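Local atomic coordinates of putative lipoprotein (Bacteroides fragilis, PDB entry 3QNK), a protein that belongs to the SusD family of outer-membrane lipoproteins and probably binds glycans at the cell surface for uptake through a partner transporter. Residues Tyr213-Gly218 against Asn416-Arg421; Glu222-Ile227 against Glu316-Ala321; Trp228-Lys233 against Asp368-Pro373; Arg390-Tyr395 against Ile445-Glu450. One frame throughout, in Å; residues are numbered along the deposited sequence. Where two conformers were deposited one is given.

Contact 1: residues Tyr213-Gly218 against Asn416-Arg421; sequences YELVDG and NMIRQR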
# COMPACT_ATOMS: atom_id res chain seq x y z
N TYR B 213 18.03 -13.40 -30.95
CA TYR B 213 18.35 -13.81 -29.58
C TYR B 213 19.15 -15.13 -29.66
O TYR B 213 19.18 -15.77 -30.71
CB TYR B 213 17.08 -13.93 -28.72
CG TYR B 213 16.41 -12.60 -28.43
CD1 TYR B 213 16.94 -11.73 -27.47
CD2 TYR B 213 15.27 -12.21 -29.10
CE1 TYR B 213 16.36 -10.50 -27.22
CE2 TYR B 213 14.66 -10.98 -28.85
CZ TYR B 213 15.21 -10.13 -27.90
OH TYR B 213 14.61 -8.92 -27.60
N GLU B 214 19.85 -15.50 -28.61
CA GLU B 214 20.65 -16.73 -28.63
C GLU B 214 20.72 -17.31 -27.22
O GLU B 214 20.88 -16.55 -26.26
CB GLU B 214 22.06 -16.42 -29.18
CG GLU B 214 22.84 -17.61 -29.71
CD GLU B 214 24.31 -17.29 -29.95
OE1 GLU B 214 24.60 -16.34 -30.73
OE2 GLU B 214 25.16 -17.94 -29.30
N LEU B 215 20.58 -18.65 -27.08
CA LEU B 215 20.66 -19.31 -25.77
C LEU B 215 22.11 -19.35 -25.30
O LEU B 215 22.99 -19.72 -26.07
CB LEU B 215 20.10 -20.74 -25.79
CG LEU B 215 18.60 -20.92 -26.00
CD1 LEU B 215 18.26 -22.38 -26.15
CD2 LEU B 215 17.80 -20.36 -24.86
N VAL B 216 22.36 -18.92 -24.04
CA VAL B 216 23.71 -18.95 -23.43
C VAL B 216 24.09 -20.42 -23.29
O VAL B 216 23.23 -21.25 -22.95
CB VAL B 216 23.68 -18.21 -22.06
CG1 VAL B 216 24.85 -18.56 -21.15
CG2 VAL B 216 23.53 -16.71 -22.22
N ASP B 217 25.35 -20.77 -23.55
CA ASP B 217 25.84 -22.14 -23.37
C ASP B 217 25.72 -22.51 -21.87
O ASP B 217 26.20 -21.77 -21.02
CB ASP B 217 27.30 -22.24 -23.87
CG ASP B 217 28.01 -23.58 -23.73
OD1 ASP B 217 27.35 -24.57 -23.34
OD2 ASP B 217 29.22 -23.65 -24.06
N GLY B 218 25.04 -23.61 -21.58
CA GLY B 218 24.87 -24.07 -20.22
C GLY B 218 25.39 -25.47 -19.96
O GLY B 218 24.85 -26.18 -19.12
N ASN B 416 13.93 -30.08 -27.27
CA ASN B 416 15.29 -30.63 -27.31
C ASN B 416 16.34 -29.52 -27.46
O ASN B 416 17.49 -29.77 -27.15
CB ASN B 416 15.42 -31.71 -28.39
CG ASN B 416 14.79 -33.03 -27.98
OD1 ASN B 416 14.62 -33.31 -26.80
ND2 ASN B 416 14.41 -33.87 -28.94
N MSE B 417 15.94 -28.30 -27.82
CA MSE B 417 16.87 -27.16 -27.85
C MSE B 417 17.30 -26.80 -26.43
O MSE B 417 18.47 -26.53 -26.18
CB MSE B 417 16.19 -25.95 -28.51
CG MSE B 417 16.04 -26.11 -30.00
SE MSE B 417 17.75 -26.07 -30.92
CE MSE B 417 18.44 -24.31 -30.38
N ILE B 418 16.35 -26.88 -25.48
CA ILE B 418 16.55 -26.60 -24.06
C ILE B 418 17.45 -27.68 -23.41
O ILE B 418 18.34 -27.35 -22.60
CB ILE B 418 15.17 -26.45 -23.37
CG1 ILE B 418 14.38 -25.24 -23.94
CG2 ILE B 418 15.26 -26.39 -21.84
CD1 ILE B 418 15.14 -23.93 -24.08
N ARG B 419 17.24 -28.94 -23.80
CA ARG B 419 18.03 -30.07 -23.32
C ARG B 419 19.44 -30.05 -23.93
O ARG B 419 20.41 -30.32 -23.23
CB ARG B 419 17.36 -31.42 -23.65
CG ARG B 419 15.89 -31.49 -23.39
CD ARG B 419 15.48 -32.94 -23.43
NE ARG B 419 15.39 -33.43 -22.07
CZ ARG B 419 16.02 -34.49 -21.59
NH1 ARG B 419 16.75 -35.25 -22.39
NH2 ARG B 419 15.90 -34.82 -20.33
N GLN B 420 19.54 -29.74 -25.22
CA GLN B 420 20.84 -29.67 -25.88
C GLN B 420 21.73 -28.64 -25.21
O GLN B 420 22.92 -28.89 -25.08
CB GLN B 420 20.72 -29.33 -27.39
CG GLN B 420 20.38 -30.52 -28.30
CD GLN B 420 19.94 -30.09 -29.71
OE1 GLN B 420 18.90 -30.57 -30.25
NE2 GLN B 420 20.74 -29.21 -30.34
N ARG B 421 21.15 -27.52 -24.70
CA ARG B 421 22.00 -26.48 -24.16
C ARG B 421 22.58 -26.80 -22.78
O ARG B 421 23.47 -26.07 -22.35
CB ARG B 421 21.39 -25.06 -24.24
CG ARG B 421 20.58 -24.66 -23.11
CD ARG B 421 21.22 -23.78 -22.07
NE ARG B 421 20.07 -23.16 -21.41
CZ ARG B 421 19.78 -21.88 -21.51
NH1 ARG B 421 20.66 -21.04 -22.03
NH2 ARG B 421 18.64 -21.41 -21.03
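R421 and V216 make the main polar tie between the chain at the end of segment 416-421 and the loop that leads from helix 198-209 to helix 221-225. R421 NH1 donates to V216 O over 2.7 Å with an N-H...O angle of 156°. The oxygen lies in the guanidinium plane, and NH1 approaches in the carbonyl plane on a lone pair. The bend of the arginine chain at chi2 (99°) carries CD to 3.3 Å from V216 O, so the aliphatic part of R421 also runs beside the loop backbone. A weak backbone bond returns from the loop, G218 N to R421 O at 3.0 Å. Here G218, with no side chain, brings its CA to 5.4 Å from R421 CA.

The apolar part belongs to L215, whose two methyls serve different partners. CD2 lies over one face of the guanidinium, 4.1 Å from R421 NH2, while CD1 turns to the helix and meets I418 CD1 at 4.1 Å. The leucine crosses both R421 and I418 at about a right angle, and its CB is 3.8 Å from R421 NH1.

The ionic partners lie outside the two segments. E237 OE1 forms a salt bridge with R421 NH1 and also accepts from V216 N, while E446 OE2 pairs with R421 NH2. In this α-α superhelix of the SusD family, a buried arginine thus joins a loop carbonyl to two carboxylates, which would be expected to offset the positive charge of R421 and of R390, whose NH2 lies close to R421 NH2.

Contact 2: residues Glu222-Ile227 against Glu316-Ala321; sequences EKYRSI and EPRFYA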
# COMPACT_ATOMS: atom_id res chain seq x y z
N GLU B 222 28.33 -23.41 -13.79
CA GLU B 222 28.83 -22.04 -13.78
C GLU B 222 28.34 -21.32 -15.04
O GLU B 222 27.81 -20.22 -14.94
CB GLU B 222 30.35 -22.03 -13.67
N LYS B 223 28.47 -21.96 -16.23
CA LYS B 223 28.04 -21.41 -17.53
C LYS B 223 26.54 -21.09 -17.54
O LYS B 223 26.16 -20.01 -17.95
CB LYS B 223 28.36 -22.38 -18.68
CG LYS B 223 29.72 -22.17 -19.31
CD LYS B 223 30.02 -23.29 -20.28
CE LYS B 223 31.25 -23.03 -21.08
NZ LYS B 223 31.42 -24.05 -22.15
N TYR B 224 25.70 -22.02 -17.06
CA TYR B 224 24.25 -21.82 -16.99
C TYR B 224 23.90 -20.68 -16.04
O TYR B 224 23.15 -19.78 -16.44
CB TYR B 224 23.54 -23.11 -16.58
CG TYR B 224 22.03 -23.01 -16.63
CD1 TYR B 224 21.34 -23.30 -17.81
CD2 TYR B 224 21.29 -22.66 -15.51
CE1 TYR B 224 19.95 -23.24 -17.86
CE2 TYR B 224 19.90 -22.57 -15.56
CZ TYR B 224 19.24 -22.87 -16.73
OH TYR B 224 17.87 -22.79 -16.77
N ARG B 225 24.48 -20.68 -14.80
CA ARG B 225 24.25 -19.63 -13.78
C ARG B 225 24.66 -18.25 -14.26
O ARG B 225 24.13 -17.26 -13.75
CB ARG B 225 25.03 -19.93 -12.51
CG ARG B 225 24.43 -21.03 -11.69
CD ARG B 225 25.04 -21.09 -10.34
NE ARG B 225 26.50 -21.21 -10.37
CZ ARG B 225 27.19 -22.31 -10.09
NH1 ARG B 225 26.56 -23.43 -9.73
NH2 ARG B 225 28.51 -22.30 -10.12
N SER B 226 25.57 -18.17 -15.22
CA SER B 226 26.05 -16.90 -15.74
C SER B 226 24.96 -16.08 -16.48
O SER B 226 25.22 -14.93 -16.81
CB SER B 226 27.26 -17.11 -16.65
OG SER B 226 26.82 -17.52 -17.93
N ILE B 227 23.77 -16.66 -16.73
CA ILE B 227 22.65 -15.95 -17.39
C ILE B 227 22.25 -14.80 -16.47
O ILE B 227 22.03 -13.67 -16.92
CB ILE B 227 21.49 -16.94 -17.67
CG1 ILE B 227 21.87 -17.97 -18.77
CG2 ILE B 227 20.17 -16.22 -18.03
CD1 ILE B 227 20.97 -19.20 -18.84
N GLU B 316 22.51 -33.32 -13.93
CA GLU B 316 22.63 -32.43 -15.10
C GLU B 316 22.98 -30.97 -14.62
O GLU B 316 22.67 -30.64 -13.47
CB GLU B 316 21.34 -32.47 -15.93
CG GLU B 316 20.11 -31.98 -15.19
CD GLU B 316 19.45 -30.74 -15.78
OE1 GLU B 316 20.16 -29.83 -16.27
OE2 GLU B 316 18.20 -30.68 -15.72
N PRO B 317 23.64 -30.11 -15.45
CA PRO B 317 24.09 -28.79 -14.95
C PRO B 317 23.07 -27.92 -14.20
O PRO B 317 23.47 -27.23 -13.26
CB PRO B 317 24.56 -28.08 -16.23
CG PRO B 317 25.07 -29.18 -17.09
CD PRO B 317 24.14 -30.34 -16.83
N ARG B 318 21.77 -27.95 -14.59
CA ARG B 318 20.73 -27.09 -13.96
C ARG B 318 20.53 -27.45 -12.50
O ARG B 318 20.08 -26.60 -11.73
CB ARG B 318 19.40 -27.14 -14.72
CG ARG B 318 19.47 -26.51 -16.11
CD ARG B 318 18.20 -26.69 -16.91
NE ARG B 318 17.90 -28.10 -17.17
CZ ARG B 318 16.91 -28.52 -17.96
NH1 ARG B 318 16.13 -27.66 -18.58
NH2 ARG B 318 16.70 -29.81 -18.13
N PHE B 319 20.91 -28.67 -12.09
CA PHE B 319 20.79 -29.08 -10.70
C PHE B 319 21.74 -28.23 -9.84
O PHE B 319 21.28 -27.59 -8.90
CB PHE B 319 21.07 -30.58 -10.53
CG PHE B 319 21.17 -30.98 -9.08
CD1 PHE B 319 20.02 -31.18 -8.31
CD2 PHE B 319 22.41 -31.13 -8.47
CE1 PHE B 319 20.12 -31.55 -6.98
CE2 PHE B 319 22.50 -31.48 -7.12
CZ PHE B 319 21.35 -31.71 -6.39
N TYR B 320 23.04 -28.21 -10.19
CA TYR B 320 24.10 -27.47 -9.47
C TYR B 320 23.95 -25.97 -9.67
O TYR B 320 24.44 -25.20 -8.85
CB TYR B 320 25.51 -27.95 -9.91
CG TYR B 320 25.68 -29.44 -9.74
CD1 TYR B 320 25.84 -30.01 -8.48
CD2 TYR B 320 25.54 -30.31 -10.83
CE1 TYR B 320 25.93 -31.39 -8.32
CE2 TYR B 320 25.64 -31.69 -10.68
CZ TYR B 320 25.83 -32.23 -9.43
OH TYR B 320 25.85 -33.60 -9.32
N ALA B 321 23.23 -25.57 -10.72
CA ALA B 321 22.95 -24.18 -11.04
C ALA B 321 21.83 -23.62 -10.19
O ALA B 321 21.81 -22.42 -9.94
CB ALA B 321 22.58 -24.05 -12.51
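Y224 on helix 221-225 lays its ring against R318 and A321 of helix 317-322. From CB the ring is set out with CG anti to the backbone N (chi1 -174°). At its near side CD2 meets A321 CB at 3.5 Å. Farther out, the ring is covered by the aliphatic part of R318: CG sits over the face in a CH-pi contact, 3.8 Å from the ring centroid and 16° off the normal. The other face takes I227 CD1, so the aromatic plane lies between the next turn of its own chain and the opposing helix. At the tip, Y224 OH is 3.9 Å from R318 CD and makes a weak hydrogen bond to E446 OE2.

R318 is itself fixed by the N-cap of helix 317-322. E316 OE1 accepts from R318 N, the capping bond, at 3.0 Å, and the same carboxylate is gripped side-on by R318 NE and NH2 in a salt bridge. The remaining nitrogen, R318 NH1, pairs with E446 OE1, and NH2 has a second carboxylate in E442.

R225 runs beside A321, its CG 3.6 Å from A321 CB and 3.4 Å from A321 O. Its NE is paired with D368, whereas NH1 reaches Y320 O at 2.9 Å, near the guanidinium plane, in a weak bond bent to 122°.

Contact 3: residues Trp228-Lys233 against Asp368-Pro373; sequences WWTTNK and DNYNYP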
# COMPACT_ATOMS: atom_id res chain seq x y z
N TRP B 228 22.27 -15.08 -15.17
CA TRP B 228 21.84 -14.16 -14.12
C TRP B 228 22.93 -13.25 -13.59
O TRP B 228 22.61 -12.37 -12.77
CB TRP B 228 21.24 -14.97 -12.98
CG TRP B 228 19.94 -15.55 -13.43
CD1 TRP B 228 18.75 -14.90 -13.52
CD2 TRP B 228 19.76 -16.82 -14.07
NE1 TRP B 228 17.83 -15.69 -14.16
CE2 TRP B 228 18.41 -16.90 -14.46
CE3 TRP B 228 20.59 -17.93 -14.30
CZ2 TRP B 228 17.86 -18.05 -15.06
CZ3 TRP B 228 20.06 -19.05 -14.93
CH2 TRP B 228 18.71 -19.10 -15.31
N TRP B 229 24.20 -13.41 -14.06
CA TRP B 229 25.29 -12.57 -13.57
C TRP B 229 25.12 -11.16 -14.00
O TRP B 229 24.79 -10.90 -15.16
CB TRP B 229 26.68 -13.04 -14.03
CG TRP B 229 27.14 -14.36 -13.49
CD1 TRP B 229 26.51 -15.14 -12.56
CD2 TRP B 229 28.32 -15.05 -13.87
NE1 TRP B 229 27.22 -16.29 -12.36
CE2 TRP B 229 28.35 -16.26 -13.14
CE3 TRP B 229 29.36 -14.77 -14.76
CZ2 TRP B 229 29.37 -17.20 -13.29
CZ3 TRP B 229 30.39 -15.70 -14.90
CH2 TRP B 229 30.39 -16.89 -14.16
N THR B 230 25.38 -10.24 -13.06
CA THR B 230 25.32 -8.80 -13.28
C THR B 230 26.48 -8.43 -14.22
O THR B 230 26.31 -7.53 -15.05
CB THR B 230 25.31 -8.06 -11.95
OG1 THR B 230 26.27 -8.66 -11.10
CG2 THR B 230 23.93 -8.14 -11.26
N THR B 231 27.59 -9.21 -14.19
CA THR B 231 28.73 -9.02 -15.11
C THR B 231 28.45 -9.66 -16.49
O THR B 231 29.34 -9.71 -17.35
CB THR B 231 30.04 -9.57 -14.50
OG1 THR B 231 29.87 -10.93 -14.12
CG2 THR B 231 30.57 -8.74 -13.34
N ASN B 232 27.23 -10.16 -16.71
CA ASN B 232 26.85 -10.77 -17.98
C ASN B 232 25.46 -10.30 -18.38
O ASN B 232 24.82 -10.92 -19.22
CB ASN B 232 26.92 -12.30 -17.91
CG ASN B 232 27.02 -12.96 -19.26
OD1 ASN B 232 27.65 -12.45 -20.21
ND2 ASN B 232 26.38 -14.12 -19.38
N LYS B 233 25.03 -9.15 -17.81
CA LYS B 233 23.73 -8.51 -18.00
C LYS B 233 23.43 -8.21 -19.50
O LYS B 233 22.27 -7.96 -19.84
CB LYS B 233 23.64 -7.21 -17.17
N ASP B 368 28.66 -16.94 -7.31
CA ASP B 368 29.88 -17.08 -8.11
C ASP B 368 30.78 -15.84 -7.96
O ASP B 368 31.98 -15.98 -7.71
CB ASP B 368 29.55 -17.30 -9.60
CG ASP B 368 28.92 -18.64 -9.93
OD1 ASP B 368 29.63 -19.65 -9.84
OD2 ASP B 368 27.73 -18.66 -10.31
N ASN B 369 30.20 -14.64 -8.11
CA ASN B 369 30.98 -13.40 -8.15
C ASN B 369 30.87 -12.50 -6.95
O ASN B 369 31.87 -11.90 -6.57
CB ASN B 369 30.58 -12.60 -9.38
CG ASN B 369 30.76 -13.39 -10.65
OD1 ASN B 369 31.88 -13.73 -11.03
ND2 ASN B 369 29.66 -13.72 -11.32
N TYR B 370 29.66 -12.34 -6.40
CA TYR B 370 29.41 -11.42 -5.29
C TYR B 370 30.24 -11.70 -4.05
O TYR B 370 30.73 -12.81 -3.83
CB TYR B 370 27.91 -11.43 -4.89
CG TYR B 370 27.04 -10.45 -5.64
CD1 TYR B 370 27.36 -10.05 -6.94
CD2 TYR B 370 25.86 -9.97 -5.09
CE1 TYR B 370 26.54 -9.17 -7.65
CE2 TYR B 370 25.02 -9.10 -5.79
CZ TYR B 370 25.37 -8.70 -7.07
OH TYR B 370 24.54 -7.83 -7.76
N ASN B 371 30.40 -10.60 -3.28
CA ASN B 371 31.03 -10.60 -1.95
C ASN B 371 29.90 -10.72 -0.94
O ASN B 371 28.72 -10.48 -1.30
CB ASN B 371 31.90 -9.36 -1.69
CG ASN B 371 32.51 -9.30 -0.29
OD1 ASN B 371 32.78 -10.34 0.36
ND2 ASN B 371 32.69 -8.10 0.24
N TYR B 372 30.19 -11.16 0.30
CA TYR B 372 29.16 -11.33 1.33
C TYR B 372 28.58 -9.97 1.73
O TYR B 372 29.35 -9.04 1.97
CB TYR B 372 29.70 -12.06 2.57
CG TYR B 372 28.61 -12.42 3.58
CD1 TYR B 372 27.79 -13.52 3.39
CD2 TYR B 372 28.40 -11.63 4.71
CE1 TYR B 372 26.79 -13.83 4.29
CE2 TYR B 372 27.40 -11.94 5.62
CZ TYR B 372 26.59 -13.04 5.41
OH TYR B 372 25.59 -13.33 6.30
N PRO B 373 27.23 -9.83 1.84
CA PRO B 373 26.66 -8.53 2.20
C PRO B 373 26.82 -8.16 3.68
O PRO B 373 25.82 -8.06 4.39
CB PRO B 373 25.18 -8.68 1.82
CG PRO B 373 24.91 -10.11 1.96
CD PRO B 373 26.17 -10.83 1.59
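N369 places its amide nitrogen over the indole of W229, ND2 lying above the centre of the ring system and 3.2 Å from W229 CD2. The amide plane stands almost perpendicular to the ring, 88° away. Two irregular loops meet here: one turns through a short 3-10 segment at T230-T231, closed by N232 N bonding to W229 O, and the other leads from strand 360-361 toward strand 384-387.

The indole is also held at its edge. W229 NE1 donates to D368 OD2 at 3.2 Å with an N-H...O angle of 145°; the oxygen lies near the ring plane, while NE1 approaches from above the carboxylate plane. Beside this bond, D368 CB packs 3.7 Å from W229 CZ2.

Outward from this first shell, D368 OD2 is shared with R225 NE in a salt bridge that fixes the carboxylate from the side of helix 221-225. The N369 backbone N bonds to D366 OD1, and W229 touches D366 too. Y370 is secured through its OH to S383 O, and its ring edge faces the 3-10 turn: T230 OG1 lies 3.5 Å from Y370 CE1, and T230 CG2 3.6 Å from Y370 OH.

Contact 4: residues Arg390-Tyr395 against Ile445-Glu450; sequences RYAEIY and IEFAFE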
# COMPACT_ATOMS: atom_id res chain seq x y z
N ARG B 390 13.21 -14.58 -20.80
CA ARG B 390 14.40 -15.26 -21.33
C ARG B 390 14.09 -15.95 -22.66
O ARG B 390 12.98 -16.47 -22.83
CB ARG B 390 14.85 -16.34 -20.36
CG ARG B 390 15.78 -15.97 -19.24
CD ARG B 390 15.73 -17.11 -18.21
NE ARG B 390 16.35 -18.31 -18.76
CZ ARG B 390 16.20 -19.54 -18.31
NH1 ARG B 390 15.45 -19.78 -17.25
NH2 ARG B 390 16.83 -20.54 -18.90
N TYR B 391 15.09 -16.07 -23.54
CA TYR B 391 14.93 -16.76 -24.83
C TYR B 391 14.49 -18.25 -24.66
O TYR B 391 13.72 -18.74 -25.49
CB TYR B 391 16.23 -16.68 -25.65
CG TYR B 391 16.09 -17.03 -27.12
CD1 TYR B 391 14.96 -16.68 -27.85
CD2 TYR B 391 17.14 -17.64 -27.80
CE1 TYR B 391 14.84 -16.99 -29.20
CE2 TYR B 391 17.05 -17.92 -29.17
CZ TYR B 391 15.90 -17.59 -29.86
OH TYR B 391 15.82 -17.84 -31.21
N ALA B 392 14.92 -18.93 -23.56
CA ALA B 392 14.55 -20.32 -23.27
C ALA B 392 13.03 -20.56 -23.29
O ALA B 392 12.59 -21.63 -23.72
CB ALA B 392 15.11 -20.73 -21.93
N GLU B 393 12.24 -19.56 -22.84
CA GLU B 393 10.79 -19.65 -22.78
C GLU B 393 10.15 -19.76 -24.15
O GLU B 393 9.13 -20.44 -24.29
CB GLU B 393 10.22 -18.44 -22.06
CG GLU B 393 8.99 -18.79 -21.26
CD GLU B 393 8.31 -17.60 -20.61
OE1 GLU B 393 8.97 -16.88 -19.83
OE2 GLU B 393 7.10 -17.42 -20.89
N ILE B 394 10.72 -19.07 -25.17
CA ILE B 394 10.21 -19.10 -26.54
C ILE B 394 10.12 -20.56 -26.98
O ILE B 394 9.06 -21.01 -27.39
CB ILE B 394 11.07 -18.22 -27.47
CG1 ILE B 394 11.20 -16.77 -26.93
CG2 ILE B 394 10.63 -18.25 -28.93
CD1 ILE B 394 9.89 -16.03 -26.62
N TYR B 395 11.20 -21.32 -26.77
CA TYR B 395 11.28 -22.72 -27.15
C TYR B 395 10.24 -23.58 -26.44
O TYR B 395 9.58 -24.41 -27.09
CB TYR B 395 12.68 -23.26 -26.86
CG TYR B 395 13.73 -22.66 -27.76
CD1 TYR B 395 13.94 -23.15 -29.04
CD2 TYR B 395 14.53 -21.60 -27.32
CE1 TYR B 395 14.90 -22.60 -29.87
CE2 TYR B 395 15.50 -21.04 -28.15
CZ TYR B 395 15.68 -21.54 -29.43
OH TYR B 395 16.63 -21.04 -30.28
N ILE B 445 11.95 -27.62 -14.60
CA ILE B 445 13.37 -27.56 -14.31
C ILE B 445 13.98 -26.28 -14.88
O ILE B 445 14.79 -25.61 -14.21
CB ILE B 445 14.07 -28.82 -14.85
CG1 ILE B 445 13.54 -30.11 -14.19
CG2 ILE B 445 15.60 -28.72 -14.76
CD1 ILE B 445 13.73 -30.22 -12.62
N GLU B 446 13.59 -25.93 -16.11
CA GLU B 446 14.11 -24.75 -16.76
C GLU B 446 13.77 -23.48 -16.02
O GLU B 446 14.63 -22.60 -15.85
CB GLU B 446 13.58 -24.64 -18.20
CG GLU B 446 14.35 -23.62 -19.06
CD GLU B 446 15.84 -23.89 -19.20
OE1 GLU B 446 16.27 -25.03 -18.98
OE2 GLU B 446 16.58 -22.92 -19.47
N PHE B 447 12.51 -23.38 -15.61
CA PHE B 447 12.01 -22.15 -15.01
C PHE B 447 11.82 -22.23 -13.49
O PHE B 447 11.12 -21.37 -12.95
CB PHE B 447 10.74 -21.68 -15.75
CG PHE B 447 11.16 -21.14 -17.10
CD1 PHE B 447 11.83 -19.93 -17.20
CD2 PHE B 447 10.98 -21.89 -18.25
CE1 PHE B 447 12.31 -19.47 -18.42
CE2 PHE B 447 11.43 -21.42 -19.49
CZ PHE B 447 12.12 -20.23 -19.56
N ALA B 448 12.53 -23.16 -12.80
CA ALA B 448 12.43 -23.25 -11.35
C ALA B 448 12.91 -21.94 -10.72
O ALA B 448 13.91 -21.38 -11.17
CB ALA B 448 13.24 -24.44 -10.84
N PHE B 449 12.18 -21.40 -9.74
CA PHE B 449 12.50 -20.18 -8.97
C PHE B 449 12.43 -18.94 -9.82
O PHE B 449 13.00 -17.91 -9.45
CB PHE B 449 13.85 -20.28 -8.21
CG PHE B 449 13.88 -21.57 -7.44
CD1 PHE B 449 12.94 -21.81 -6.44
CD2 PHE B 449 14.73 -22.61 -7.83
CE1 PHE B 449 12.89 -23.05 -5.79
CE2 PHE B 449 14.66 -23.85 -7.20
CZ PHE B 449 13.76 -24.06 -6.17
N GLU B 450 11.67 -19.01 -10.92
CA GLU B 450 11.49 -17.86 -11.81
C GLU B 450 10.04 -17.43 -11.84
O GLU B 450 9.60 -16.88 -12.84
CB GLU B 450 12.01 -18.16 -13.20
CG GLU B 450 13.52 -18.05 -13.26
CD GLU B 450 14.04 -18.29 -14.66
OE1 GLU B 450 14.21 -17.30 -15.42
OE2 GLU B 450 14.20 -19.48 -15.02
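R390 overlaps F447 with its guanidinium, CZ of the phenylalanine lying over one face, off the centre of the group. The closest approach of the two is R390 NH1 to F447 CE1 at 3.4 Å. The same ring tip also meets the first turn of helix 391-405: F447 CZ is 3.8 Å from A392 CB and 3.6 Å from E393 CB, and E393 N lies near the ring plane at its edge. The carboxylate of E393 turns to another partner, forming a salt bridge with R190.

R390 also holds two acids. Its chain bends at chi3 (69°), which places NE, itself in a long, weak ion pair with E237. NH2 forms a salt bridge with E446 OE2; the modelled 2.5 Å is doubtfully short at this resolution. NH1 forms one with E450 OE2 at 2.6 Å, though as a hydrogen bond it is weak; the carboxylate of E450 is nearly coplanar with the guanidinium. E450 reaches this place because the chain leaves helix 432-446 through a type II β turn from F447 to E450, with E450 N bonded to F447 O at 3.2 Å. The turn therefore presents the aromatic and the second acid together at the helix end, against the start of a neighbouring helix in the superhelix.

NH1 also donates to the backbone at that helix end, to E446 O at 3.3 Å and a nearly straight 164°, with NH1 standing above the carbonyl plane.

Overall arrangement
Contacts 2 and 4 are buried, contact 1 is partly buried, and contact 3 lies at the surface. Contact 1 draws on helix 408-420, which lies in sequence between the two helices of contact 4, 391-405 and 432-446; the R421-E446 salt bridge joins them. Contact 2 meets them through R318 and Y224, which both reach E446, and through the K223-D217 salt bridge. Across contact 4 arginine meets carboxylates; contacts 1 and 2 bind arginine to backbone carbonyls beside aliphatic or aromatic packing. Contact 3, between two loops, relies on an indole met by an amide and one acid; the R225-D368 salt bridge connects it to contact 2, and W228 packs on R390.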